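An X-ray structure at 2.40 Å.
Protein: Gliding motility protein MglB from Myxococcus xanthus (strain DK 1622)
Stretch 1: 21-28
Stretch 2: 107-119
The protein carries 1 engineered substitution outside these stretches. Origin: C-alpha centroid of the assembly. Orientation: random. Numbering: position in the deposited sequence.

Stretch 1, residues 21-28: RLTKDANA
Stretch 2, residues 107-119: NRTSLGLVRLRIK

Contact between residues 21-28 and 107-119 of one chain of the gliding motility protein MglB, two segments at least 81 residues apart in sequence wherever they touch. Stretch 1 is the last part of a helix that begins earlier in the chain and runs through Asp25. Its phi/psi pairs are -58/-51 at Arg21, -69/-37 at Leu22, -68/-36 at Thr23, -72/-46 at Lys24 and -76/-64 at Asp25; Ala26, at -71/14, is the first residue to leave helical values. Asn27 then adopts a left-handed 44/52, and Ala28 is extended at -79/141. Backbone bonds from Asp25 N to Arg21 O and from Ala26 N to Leu22 O, both 2.9 Å, hold the last turn. The turn beyond it is closed by a weak bond from Ala28 N to Thr23 O (3.0 Å) and by Thr23 OG1, with chi1 in t, donating to Ala28 O at 3.2 Å.

Stretch 2 enters as a loop, with Asn107 at -72/-4, Arg108 at -70/13 and Thr109 extended at -134/114. Ser110 (-59/149) occupies the N-cap position, although its side chain makes no capping bond. The helix runs from Leu111 to Lys119 and continues beyond; among its backbone bonds are Arg115 N to Leu111 O (3.1 Å), Arg117 N to Leu113 O (3.2 Å) and Ile118 N to Val114 O (2.9 Å).

The register is antiparallel: CA of Leu22 lies 6.3 Å from CA of Arg117, CA of Ala26 is 5.4 Å from CA of Val114, and CA of Asn27 is 6.6 Å from CA of Thr109. The two stretches together bury 328 Å².

The close approach near Ala26 is made over a small side chain, whose CA-to-CB bond points toward stretch 2. Ala26 CB lies 4.2 Å from both Val114 CA and Arg117 CB, and 4.4 Å from Leu113 O. Val114 (chi1 -164°, t) directs its CA-to-CB bond sideways; its closest atom to Ala26 is CA. Arg117 points toward stretch 1 but is modelled only to CB; Leu113 is likewise truncated at CB.

One helical turn earlier, Leu22 also points toward stretch 2, with chi1 -153° and chi2 155°, both t. Leu22 CG is 4.1 Å from Arg117 CB, and Leu22 CD1 is 3.6 Å from Ile118 CG1, an apolar contact between buried side chains. Ile118 starts sideways and has chi1 -86° (m) and chi2 156° (t).

At the other end, the polar link follows the helix terminus. Asn27, chi1 172° (t) and chi2 52°, directs its CA-to-CB bond toward stretch 2, and that of Thr109 points back toward stretch 1 with chi1 -64° (m). Asn27 ND2 donates to Thr109 OG1 at a very short 2.5 Å, with an N-H...acceptor angle of 157°. Thr109 CG2 comes within 3.1 Å of Ala26 O, a close carbon-oxygen approach rather than a hydrogen bond. Thr109 therefore meets two successive residues of stretch 1.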

# COMPACT_ATOMS: atom_id res chain seq x y z
N ARG B 21 -18.43 -1.65 20.35
CA ARG B 21 -18.93 -2.93 20.82
C ARG B 21 -17.81 -3.97 20.84
O ARG B 21 -17.58 -4.63 21.86
CB ARG B 21 -20.08 -3.40 19.92
N LEU B 22 -17.09 -4.09 19.73
CA LEU B 22 -16.14 -5.18 19.60
C LEU B 22 -14.95 -5.00 20.53
O LEU B 22 -14.44 -5.98 21.08
CB LEU B 22 -15.68 -5.29 18.15
CG LEU B 22 -15.24 -6.69 17.70
CD1 LEU B 22 -15.41 -6.82 16.20
CD2 LEU B 22 -13.79 -6.94 18.08
N THR B 23 -14.49 -3.76 20.73
CA THR B 23 -13.34 -3.56 21.60
C THR B 23 -13.69 -3.87 23.05
O THR B 23 -12.87 -4.41 23.80
CB THR B 23 -12.79 -2.14 21.47
OG1 THR B 23 -11.84 -1.89 22.51
CG2 THR B 23 -13.90 -1.13 21.60
N LYS B 24 -14.92 -3.55 23.46
CA LYS B 24 -15.34 -3.85 24.83
C LYS B 24 -15.55 -5.34 25.02
O LYS B 24 -15.06 -5.92 26.01
CB LYS B 24 -16.61 -3.07 25.17
N ASP B 25 -16.23 -5.99 24.08
CA ASP B 25 -16.60 -7.40 24.24
C ASP B 25 -15.40 -8.31 24.01
O ASP B 25 -14.96 -9.01 24.93
CB ASP B 25 -17.74 -7.74 23.29
CG ASP B 25 -19.01 -7.00 23.63
OD1 ASP B 25 -19.19 -6.65 24.82
OD2 ASP B 25 -19.83 -6.74 22.72
N ALA B 26 -14.86 -8.32 22.80
CA ALA B 26 -13.72 -9.19 22.53
C ALA B 26 -12.45 -8.75 23.22
O ALA B 26 -11.39 -9.27 22.85
CB ALA B 26 -13.49 -9.30 21.03
N ASN B 27 -12.52 -7.83 24.19
CA ASN B 27 -11.34 -7.28 24.88
C ASN B 27 -10.24 -6.95 23.86
O ASN B 27 -9.09 -7.40 23.97
CB ASN B 27 -10.86 -8.24 25.98
CG ASN B 27 -9.52 -7.82 26.61
OD1 ASN B 27 -9.35 -6.68 27.05
ND2 ASN B 27 -8.58 -8.75 26.66
N ALA B 28 -10.61 -6.19 22.84
CA ALA B 28 -9.63 -5.76 21.85
C ALA B 28 -8.82 -4.60 22.41
O ALA B 28 -9.35 -3.74 23.12
CB ALA B 28 -10.32 -5.34 20.55
N ASN B 107 -3.11 -11.39 23.64
CA ASN B 107 -3.29 -12.84 23.57
C ASN B 107 -3.92 -13.42 24.82
O ASN B 107 -4.21 -14.63 24.85
CB ASN B 107 -1.96 -13.54 23.28
CG ASN B 107 -2.15 -14.91 22.66
OD1 ASN B 107 -3.22 -15.23 22.15
ND2 ASN B 107 -1.10 -15.73 22.70
N ARG B 108 -4.17 -12.60 25.86
CA ARG B 108 -5.04 -12.92 27.00
C ARG B 108 -6.53 -12.96 26.60
O ARG B 108 -7.40 -12.96 27.49
CB ARG B 108 -4.84 -11.92 28.13
N THR B 109 -6.78 -12.97 25.29
CA THR B 109 -8.12 -13.08 24.71
C THR B 109 -8.06 -14.11 23.60
O THR B 109 -7.40 -13.88 22.57
CB THR B 109 -8.62 -11.73 24.18
OG1 THR B 109 -8.76 -10.80 25.26
CG2 THR B 109 -9.95 -11.90 23.48
N SER B 110 -8.75 -15.23 23.78
CA SER B 110 -8.68 -16.34 22.84
C SER B 110 -9.12 -15.90 21.44
O SER B 110 -9.96 -15.01 21.29
CB SER B 110 -9.54 -17.51 23.31
OG SER B 110 -9.00 -18.76 22.90
N LEU B 111 -8.52 -16.53 20.43
CA LEU B 111 -8.91 -16.27 19.05
C LEU B 111 -10.38 -16.60 18.82
O LEU B 111 -11.05 -15.94 18.02
CB LEU B 111 -8.03 -17.06 18.08
CG LEU B 111 -8.45 -17.12 16.61
CD1 LEU B 111 -7.25 -16.98 15.68
CD2 LEU B 111 -9.23 -18.39 16.28
N GLY B 112 -10.89 -17.62 19.51
CA GLY B 112 -12.27 -18.03 19.30
C GLY B 112 -13.26 -16.93 19.63
O GLY B 112 -14.25 -16.74 18.91
N LEU B 113 -13.01 -16.20 20.72
CA LEU B 113 -13.91 -15.12 21.13
C LEU B 113 -13.87 -13.97 20.13
O LEU B 113 -14.90 -13.30 19.93
CB LEU B 113 -13.54 -14.63 22.53
N VAL B 114 -12.72 -13.72 19.51
CA VAL B 114 -12.61 -12.61 18.56
C VAL B 114 -13.38 -12.93 17.28
O VAL B 114 -14.25 -12.15 16.86
CB VAL B 114 -11.13 -12.31 18.26
CG1 VAL B 114 -10.99 -10.95 17.61
CG2 VAL B 114 -10.30 -12.36 19.54
N ARG B 115 -13.09 -14.07 16.66
CA ARG B 115 -13.82 -14.49 15.46
C ARG B 115 -15.31 -14.68 15.73
O ARG B 115 -16.09 -14.81 14.78
CB ARG B 115 -13.22 -15.77 14.89
N LEU B 116 -15.72 -14.73 17.00
CA LEU B 116 -17.13 -14.74 17.36
C LEU B 116 -17.75 -13.36 17.20
O LEU B 116 -18.67 -13.16 16.41
CB LEU B 116 -17.29 -15.24 18.81
CG LEU B 116 -18.69 -15.38 19.43
CD1 LEU B 116 -19.17 -14.10 20.13
CD2 LEU B 116 -19.73 -15.85 18.41
N ARG B 117 -17.25 -12.39 17.98
CA ARG B 117 -17.76 -11.03 17.89
C ARG B 117 -17.62 -10.47 16.47
O ARG B 117 -18.42 -9.63 16.05
CB ARG B 117 -17.03 -10.14 18.90
N ILE B 118 -16.62 -10.94 15.72
CA ILE B 118 -16.39 -10.45 14.37
C ILE B 118 -17.42 -11.01 13.39
O ILE B 118 -17.76 -10.36 12.40
CB ILE B 118 -14.95 -10.78 13.94
CG1 ILE B 118 -14.00 -9.67 14.42
CG2 ILE B 118 -14.84 -10.99 12.43
CD1 ILE B 118 -12.58 -10.13 14.58
N LYS B 119 -17.95 -12.21 13.65
CA LYS B 119 -19.04 -12.73 12.83
C LYS B 119 -20.25 -11.80 12.88
O LYS B 119 -20.95 -11.63 11.87
CB LYS B 119 -19.41 -14.14 13.28